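Local coordinates for sulfite dehydrogenase (Paracoccus pantotrophus, PDB 2XTS), which oxidises protein-bound sulfane sulfur at a molybdenum cofactor in the Sox sulfur-oxidation system, working together with its haem-bearing cytochrome subunit, at the interface of chains A and B. Sequence-based numbering; all coordinates share one arbitrary frame. Chains: chain A, Sulfite dehydrogenase; chain B, Cytochrome.

The interface of chains A and B. Residues chain A 172-175, 178, 228; chain B 17, 95.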
ATOM      1  N   GLU A 172      -4.869  25.789  -6.949  1.00  7.83           N
ATOM      2  CA  GLU A 172      -6.303  25.508  -6.840  1.00  8.87           C
ATOM      3  C   GLU A 172      -6.682  24.267  -7.599  1.00  7.76           C
ATOM      4  O   GLU A 172      -6.023  23.841  -8.560  1.00  7.67           O
ATOM      5  CB  GLU A 172      -7.207  26.674  -7.263  1.00 11.23           C
ATOM      6  CG  GLU A 172      -7.029  27.056  -8.679  1.00 11.65           C
ATOM      7  CD  GLU A 172      -8.213  27.779  -9.392  1.00 12.53           C
ATOM      8  OE1 GLU A 172      -7.984  28.137 -10.556  1.00 13.51           O
ATOM      9  OE2 GLU A 172      -9.338  27.986  -8.866  1.00 14.43           O
ATOM     10  N   GLY A 173      -7.747  23.670  -7.094  1.00  7.12           N
ATOM     11  CA  GLY A 173      -8.285  22.441  -7.616  1.00  7.37           C
ATOM     12  C   GLY A 173      -9.319  22.623  -8.709  1.00  7.44           C
ATOM     13  O   GLY A 173      -9.869  23.705  -8.892  1.00  7.35           O
ATOM     14  N   ALA A 174      -9.616  21.532  -9.401  1.00  6.95           N
ATOM     15  CA  ALA A 174     -10.592  21.523 -10.495  1.00  6.58           C
ATOM     16  C   ALA A 174     -12.031  21.460 -10.018  1.00  7.71           C
ATOM     17  O   ALA A 174     -12.946  21.672 -10.808  1.00  8.56           O
ATOM     18  CB  ALA A 174     -10.312  20.328 -11.417  1.00  8.14           C
ATOM     19  N   ASP A 175     -12.222  21.143  -8.735  1.00  7.85           N
ATOM     20  CA  ASP A 175     -13.531  21.038  -8.122  1.00  7.17           C
ATOM     21  C   ASP A 175     -14.191  22.402  -7.896  1.00  7.39           C
ATOM     22  O   ASP A 175     -13.548  23.443  -7.988  1.00  7.79           O
ATOM     23  CB  ASP A 175     -13.469  20.207  -6.815  1.00  7.21           C
ATOM     24  CG  ASP A 175     -12.495  20.745  -5.772  1.00  7.50           C
ATOM     25  OD1 ASP A 175     -11.446  21.337  -6.140  1.00  7.92           O
ATOM     26  OD2 ASP A 175     -12.758  20.514  -4.564  1.00  7.63           O
ATOM     27  N   SER A 178     -12.633  24.553  -5.151  1.00  6.84           N
ATOM     28  CA  SER A 178     -11.297  25.076  -5.527  1.00  7.32           C
ATOM     29  C   SER A 178     -10.208  24.802  -4.487  1.00  7.44           C
ATOM     30  O   SER A 178      -9.078  24.445  -4.855  1.00  7.57           O
ATOM     31  CB  SER A 178     -11.313  26.563  -5.913  1.00  8.19           C
ATOM     32  OG  SER A 178     -10.813  27.444  -4.907  1.00  9.81           O
ATOM     33  N   ARG A 228      -5.534  22.012 -10.672  1.00  7.49           N
ATOM     34  CA  ARG A 228      -5.705  22.557 -12.022  1.00  7.74           C
ATOM     35  C   ARG A 228      -4.869  23.773 -12.359  1.00  7.58           C
ATOM     36  O   ARG A 228      -4.627  24.054 -13.539  1.00  8.70           O
ATOM     37  CB  ARG A 228      -7.181  22.893 -12.292  1.00  8.38           C
ATOM     38  CG  ARG A 228      -7.629  24.245 -11.810  1.00  8.73           C
ATOM     39  CD  ARG A 228      -8.999  24.560 -12.305  1.00  9.55           C
ATOM     40  NE  ARG A 228      -9.360  25.948 -12.022  1.00  9.56           N
ATOM     41  CZ  ARG A 228     -10.524  26.501 -12.341  1.00  9.85           C
ATOM     42  NH1 ARG A 228     -11.498  25.773 -12.893  1.00 10.65           N
ATOM     43  NH2 ARG A 228     -10.720  27.787 -12.097  1.00 10.31           N
TER
ATOM     44  N   TRP B  17      -9.814  30.681 -15.924  1.00  9.75           N
ATOM     45  CA  TRP B  17      -9.419  29.948 -14.712  1.00  9.85           C
ATOM     46  C   TRP B  17      -8.824  30.800 -13.602  1.00 10.29           C
ATOM     47  O   TRP B  17      -8.978  30.449 -12.427  1.00 11.07           O
ATOM     48  CB  TRP B  17      -8.489  28.787 -15.067  1.00  9.97           C
ATOM     49  CG  TRP B  17      -9.211  27.543 -15.508  1.00  9.78           C
ATOM     50  CD1 TRP B  17     -10.511  27.442 -15.912  1.00  8.85           C
ATOM     51  CD2 TRP B  17      -8.653  26.232 -15.664  1.00  8.59           C
ATOM     52  NE1 TRP B  17     -10.807  26.141 -16.246  1.00  9.33           N
ATOM     53  CE2 TRP B  17      -9.682  25.384 -16.094  1.00  8.35           C
ATOM     54  CE3 TRP B  17      -7.397  25.682 -15.425  1.00  9.01           C
ATOM     55  CZ2 TRP B  17      -9.480  24.025 -16.320  1.00 10.10           C
ATOM     56  CZ3 TRP B  17      -7.204  24.346 -15.658  1.00  9.56           C
ATOM     57  CH2 TRP B  17      -8.241  23.529 -16.068  1.00  9.39           C
ATOM     58  N   ARG B  95     -16.297  31.954  -7.179  1.00  7.93           N
ATOM     59  CA  ARG B  95     -15.713  30.694  -7.594  1.00  7.94           C
ATOM     60  C   ARG B  95     -16.471  29.476  -7.083  1.00  7.89           C
ATOM     61  O   ARG B  95     -16.412  28.428  -7.725  1.00  8.74           O
ATOM     62  CB  ARG B  95     -14.263  30.648  -7.100  1.00  8.06           C
ATOM     63  CG  ARG B  95     -13.456  29.392  -7.420  1.00  8.98           C
ATOM     64  CD  ARG B  95     -13.315  29.121  -8.933  1.00 10.05           C
ATOM     65  NE  ARG B  95     -12.423  27.979  -9.147  1.00  9.45           N
ATOM     66  CZ  ARG B  95     -12.781  26.715  -8.977  1.00 10.56           C
ATOM     67  NH1 ARG B  95     -14.033  26.445  -8.655  1.00 10.73           N
ATOM     68  NH2 ARG B  95     -11.902  25.724  -9.126  1.00 11.24           N
TER
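Strand 168-173 of chain A, the loop that follows it and the start of strand 227-233 meet the ends of two chain B helices, B:Trp17 closing helix 11-17 and B:Arg95 lying near the end of helix 86-96. This patch joins the molybdenum-cofactor subunit to its cytochrome partner in SoxCD, and two arginines, one from each chain, organise it. The guanidinium of A:Arg228 lies flat on the indole of B:Trp17, the two planes only 6° apart. NH1 of A:Arg228 stands 3.5 Å from the centroid of the five-membered ring of B:Trp17, a cation-pi contact, while CD of A:Arg228 lies over the six-membered ring. The extended run from CG to NE lays the whole arm of A:Arg228 along this face. The turn of the A:Arg228 guanidinium is set from within chain A: NE and NH2 of A:Arg228 both donate to carboxylate OE1 of A:Glu172, and the NE bond, 3.0 Å to OE1 of A:Glu172, arrives from above the carboxylate plane. The other oxygen, OE2 of A:Glu172, receives NE of B:Arg95 at 3.1 Å on its syn side, in a salt bridge between the chains. One carboxylate thus lies between two cationic groups, which would be expected to stabilise its negative charge and ease the close approach of the arginines. On the face of A:Arg228 opposite the indole, NH2 of B:Arg95 sits 3.6 Å above the plane. B:Arg95 reaches there by a bend at chi2 (60°), and CB of A:Ser178 packs over the centre of its guanidinium. Replacing B:Arg95 by a leucine would probably leave OE2 of A:Glu172 without its partner from chain B and the carbonyl of A:Asp175 without its paired donors. Both terminal nitrogens converge on that carbonyl: backbone O of A:Asp175 accepts from NH2 of B:Arg95 at 3.0 Å, nearly in line with the C=O bond, and from NH1 of B:Arg95 at 3.1 Å.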